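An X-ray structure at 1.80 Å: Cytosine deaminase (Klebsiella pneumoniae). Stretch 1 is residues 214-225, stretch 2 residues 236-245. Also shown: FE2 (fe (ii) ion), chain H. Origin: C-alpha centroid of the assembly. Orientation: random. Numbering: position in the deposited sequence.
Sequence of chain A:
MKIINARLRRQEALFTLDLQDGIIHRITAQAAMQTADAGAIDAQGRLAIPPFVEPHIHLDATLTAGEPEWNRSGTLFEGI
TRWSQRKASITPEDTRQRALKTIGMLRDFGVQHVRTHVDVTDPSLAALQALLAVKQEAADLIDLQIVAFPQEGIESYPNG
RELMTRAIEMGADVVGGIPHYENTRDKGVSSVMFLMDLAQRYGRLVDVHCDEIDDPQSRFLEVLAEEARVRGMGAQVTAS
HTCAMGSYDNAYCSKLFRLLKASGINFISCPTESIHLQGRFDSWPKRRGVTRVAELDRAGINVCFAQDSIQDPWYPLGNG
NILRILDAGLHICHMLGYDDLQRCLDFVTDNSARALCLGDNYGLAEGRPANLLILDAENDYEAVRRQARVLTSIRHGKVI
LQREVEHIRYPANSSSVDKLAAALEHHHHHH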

# COMPACT_ATOMS: atom_id res chain seq x y z
N ASP A 214 2.00 -21.69 2.59
CA ASP A 214 1.08 -21.53 3.72
C ASP A 214 0.92 -22.79 4.58
O ASP A 214 0.12 -22.81 5.51
CB ASP A 214 -0.29 -21.01 3.26
CG ASP A 214 -0.25 -19.54 2.82
OD1 ASP A 214 -0.91 -19.22 1.81
OD2 ASP A 214 0.42 -18.72 3.49
N ASP A 215 1.71 -23.82 4.27
CA ASP A 215 1.66 -25.10 4.98
C ASP A 215 2.27 -24.98 6.38
O ASP A 215 3.47 -24.76 6.50
CB ASP A 215 2.44 -26.13 4.15
CG ASP A 215 2.43 -27.53 4.76
OD1 ASP A 215 3.14 -28.40 4.23
OD2 ASP A 215 1.72 -27.76 5.76
N PRO A 216 1.45 -25.15 7.44
CA PRO A 216 1.93 -25.07 8.83
C PRO A 216 3.02 -26.09 9.13
O PRO A 216 3.72 -25.96 10.14
CB PRO A 216 0.68 -25.39 9.66
CG PRO A 216 -0.46 -25.07 8.78
CD PRO A 216 -0.01 -25.39 7.38
N GLN A 217 3.18 -27.11 8.29
CA GLN A 217 4.24 -28.08 8.53
C GLN A 217 5.52 -27.80 7.74
O GLN A 217 6.47 -28.58 7.79
CB GLN A 217 3.74 -29.51 8.34
CG GLN A 217 2.57 -29.85 9.26
CD GLN A 217 2.75 -29.36 10.71
OE1 GLN A 217 3.81 -29.50 11.33
NE2 GLN A 217 1.68 -28.80 11.27
N SER A 218 5.57 -26.67 7.04
CA SER A 218 6.81 -26.31 6.37
C SER A 218 7.74 -25.68 7.42
O SER A 218 7.59 -24.50 7.77
CB SER A 218 6.55 -25.34 5.22
OG SER A 218 7.71 -25.20 4.41
N ARG A 219 8.67 -26.47 7.93
CA ARG A 219 9.48 -26.02 9.06
C ARG A 219 10.98 -26.12 8.78
O ARG A 219 11.76 -26.57 9.61
CB ARG A 219 9.13 -26.84 10.31
CG ARG A 219 7.70 -26.61 10.83
CD ARG A 219 7.36 -27.56 11.98
NE ARG A 219 6.03 -27.30 12.52
CZ ARG A 219 5.58 -27.82 13.67
NH1 ARG A 219 4.34 -27.55 14.08
NH2 ARG A 219 6.35 -28.62 14.38
N PHE A 220 11.40 -25.69 7.59
CA PHE A 220 12.82 -25.70 7.28
C PHE A 220 13.58 -24.59 8.00
O PHE A 220 14.79 -24.67 8.16
CB PHE A 220 13.02 -25.71 5.76
CG PHE A 220 12.43 -26.93 5.13
CD1 PHE A 220 11.15 -26.92 4.60
CD2 PHE A 220 13.13 -28.13 5.16
CE1 PHE A 220 10.60 -28.07 4.06
CE2 PHE A 220 12.58 -29.28 4.61
CZ PHE A 220 11.31 -29.25 4.08
N LEU A 221 12.85 -23.58 8.45
CA LEU A 221 13.45 -22.51 9.24
C LEU A 221 14.23 -23.05 10.44
O LEU A 221 15.35 -22.59 10.70
CB LEU A 221 12.37 -21.52 9.71
CG LEU A 221 12.90 -20.40 10.60
CD1 LEU A 221 13.96 -19.58 9.86
CD2 LEU A 221 11.74 -19.50 11.03
N GLU A 222 13.67 -24.02 11.16
CA GLU A 222 14.37 -24.59 12.32
C GLU A 222 15.69 -25.25 11.92
O GLU A 222 16.67 -25.19 12.66
CB GLU A 222 13.50 -25.58 13.11
CG GLU A 222 13.20 -26.90 12.36
CD GLU A 222 12.35 -27.88 13.18
OE1 GLU A 222 12.51 -29.11 12.99
OE2 GLU A 222 11.52 -27.41 13.99
N VAL A 223 15.73 -25.88 10.75
CA VAL A 223 16.95 -26.53 10.30
C VAL A 223 18.02 -25.49 9.97
O VAL A 223 19.18 -25.64 10.35
CB VAL A 223 16.70 -27.41 9.05
CG1 VAL A 223 17.99 -28.13 8.65
CG2 VAL A 223 15.60 -28.41 9.34
N LEU A 224 17.60 -24.44 9.29
CA LEU A 224 18.51 -23.37 8.92
C LEU A 224 19.07 -22.65 10.15
O LEU A 224 20.28 -22.41 10.26
CB LEU A 224 17.79 -22.37 8.00
CG LEU A 224 18.58 -21.13 7.58
CD1 LEU A 224 19.76 -21.53 6.71
CD2 LEU A 224 17.70 -20.13 6.84
N ALA A 225 18.19 -22.30 11.08
CA ALA A 225 18.60 -21.56 12.28
C ALA A 225 19.53 -22.42 13.13
O ALA A 225 20.52 -21.93 13.68
CB ALA A 225 17.38 -21.10 13.08
N GLN A 236 25.70 -13.96 9.46
CA GLN A 236 25.91 -14.09 8.02
C GLN A 236 24.75 -14.81 7.33
O GLN A 236 24.82 -15.10 6.13
CB GLN A 236 27.21 -14.85 7.74
CG GLN A 236 28.48 -14.08 8.09
CD GLN A 236 28.73 -13.99 9.58
OE1 GLN A 236 28.65 -15.00 10.29
NE2 GLN A 236 29.03 -12.79 10.06
N VAL A 237 23.69 -15.09 8.08
CA VAL A 237 22.58 -15.89 7.58
C VAL A 237 21.26 -15.13 7.62
O VAL A 237 20.91 -14.54 8.64
CB VAL A 237 22.44 -17.20 8.39
CG1 VAL A 237 21.21 -18.01 7.91
CG2 VAL A 237 23.72 -18.04 8.25
N THR A 238 20.54 -15.15 6.51
CA THR A 238 19.21 -14.56 6.44
C THR A 238 18.19 -15.60 6.00
O THR A 238 18.47 -16.42 5.11
CB THR A 238 19.16 -13.34 5.49
OG1 THR A 238 20.05 -12.32 5.97
CG2 THR A 238 17.75 -12.77 5.41
N ALA A 239 17.02 -15.58 6.63
CA ALA A 239 15.87 -16.35 6.16
C ALA A 239 14.88 -15.40 5.50
O ALA A 239 14.36 -14.49 6.15
CB ALA A 239 15.22 -17.09 7.34
N SER A 240 14.62 -15.61 4.22
CA SER A 240 13.66 -14.78 3.49
C SER A 240 12.35 -15.54 3.35
O SER A 240 12.35 -16.76 3.30
CB SER A 240 14.21 -14.42 2.11
OG SER A 240 15.31 -13.52 2.18
N HIS A 241 11.23 -14.81 3.31
CA HIS A 241 9.93 -15.43 3.02
C HIS A 241 9.58 -16.57 3.95
O HIS A 241 9.29 -17.67 3.50
CB HIS A 241 9.90 -16.08 1.64
CG HIS A 241 10.09 -15.15 0.49
ND1 HIS A 241 9.17 -14.19 0.14
CD2 HIS A 241 11.08 -15.09 -0.44
CE1 HIS A 241 9.59 -13.55 -0.95
NE2 HIS A 241 10.75 -14.08 -1.31
N THR A 242 9.62 -16.32 5.25
CA THR A 242 9.21 -17.35 6.19
C THR A 242 7.69 -17.29 6.34
O THR A 242 7.19 -17.22 7.45
CB THR A 242 9.93 -17.15 7.54
OG1 THR A 242 9.77 -15.80 7.99
CG2 THR A 242 11.41 -17.44 7.36
N CYS A 243 6.97 -17.32 5.21
CA CYS A 243 5.52 -17.16 5.21
C CYS A 243 4.79 -18.20 6.08
O CYS A 243 3.79 -17.88 6.74
CB CYS A 243 4.97 -17.23 3.78
SG CYS A 243 5.72 -16.00 2.69
N ALA A 244 5.29 -19.43 6.07
CA ALA A 244 4.69 -20.48 6.89
C ALA A 244 4.63 -20.12 8.38
O ALA A 244 3.74 -20.57 9.09
CB ALA A 244 5.43 -21.80 6.69
N MET A 245 5.57 -19.31 8.85
CA MET A 245 5.54 -18.91 10.26
C MET A 245 4.22 -18.19 10.59
O MET A 245 3.70 -18.32 11.69
CB MET A 245 6.74 -18.04 10.64
CG MET A 245 6.83 -17.83 12.14
SD MET A 245 7.85 -16.40 12.56
CE MET A 245 9.38 -16.90 11.81
FE FE2 H . 12.18 -13.86 -3.36
O HOH W 1 1.16 -18.39 6.16

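The helix that carries Leu-221 and Leu-224 lies against the strand at 237-240 and runs almost antiparallel to it, at 173°. The two axes come within 9.8 Å. No hydrogen bond passes directly between the stretches, so shape does most of the work.

Two leucines form the bumps on the helix. Leu-221 and Leu-224 sit one turn apart, and both point toward the strand. Between them is Ala-239, whose methyl faces the gap between them and touches both. Its CB lies 3.8 Å from Leu-221 CD1 and 4.0 Å from Leu-224 CD2. Helix and strand come nearest here, with Leu-221 CA 7.3 Å from Ala-239 CA.

Each leucine has a further apolar partner. Leu-224 CD1 meets Val-237 CG1 at 4.0 Å. Leu-221 CD2 meets Met-245 CE at 3.6 Å. The CA-to-CB bond of Met-245 points away, but the end of its side chain, with chi3 in m, comes nearer and sets CE beside the leucine. Leu-221 CD1 also lies 4.2 Å from Thr-242 CG2. On the strand, Val-237 and Ala-239 point toward the helix, while Thr-238 and Ser-240 point away, as is usual in a strand.

A second fit involves the type I turn from Asp-215 to Ser-218. The turn is closed by Ser-218 N bonding to Asp-215 O at 2.9 Å. Asp-215 OD2 also accepts from Gln-217 N at 3.0 Å. Ala-244 presses its methyl against this segment: its CB is 3.6 Å from Asp-215 O and 3.6 Å from Ser-218 O. These are packing contacts, since a methyl offers no polar hydrogen. Ala-244 is the residue most covered by the opposing stretch.

Water 1 supplies a polar link. It donates to Asp-214 OD2 at 2.8 Å and to Cys-243 O at 2.7 Å. His-241, just past the strand, takes no part in the packing; His-241 NE2 binds FE of the iron ion at 2.5 Å.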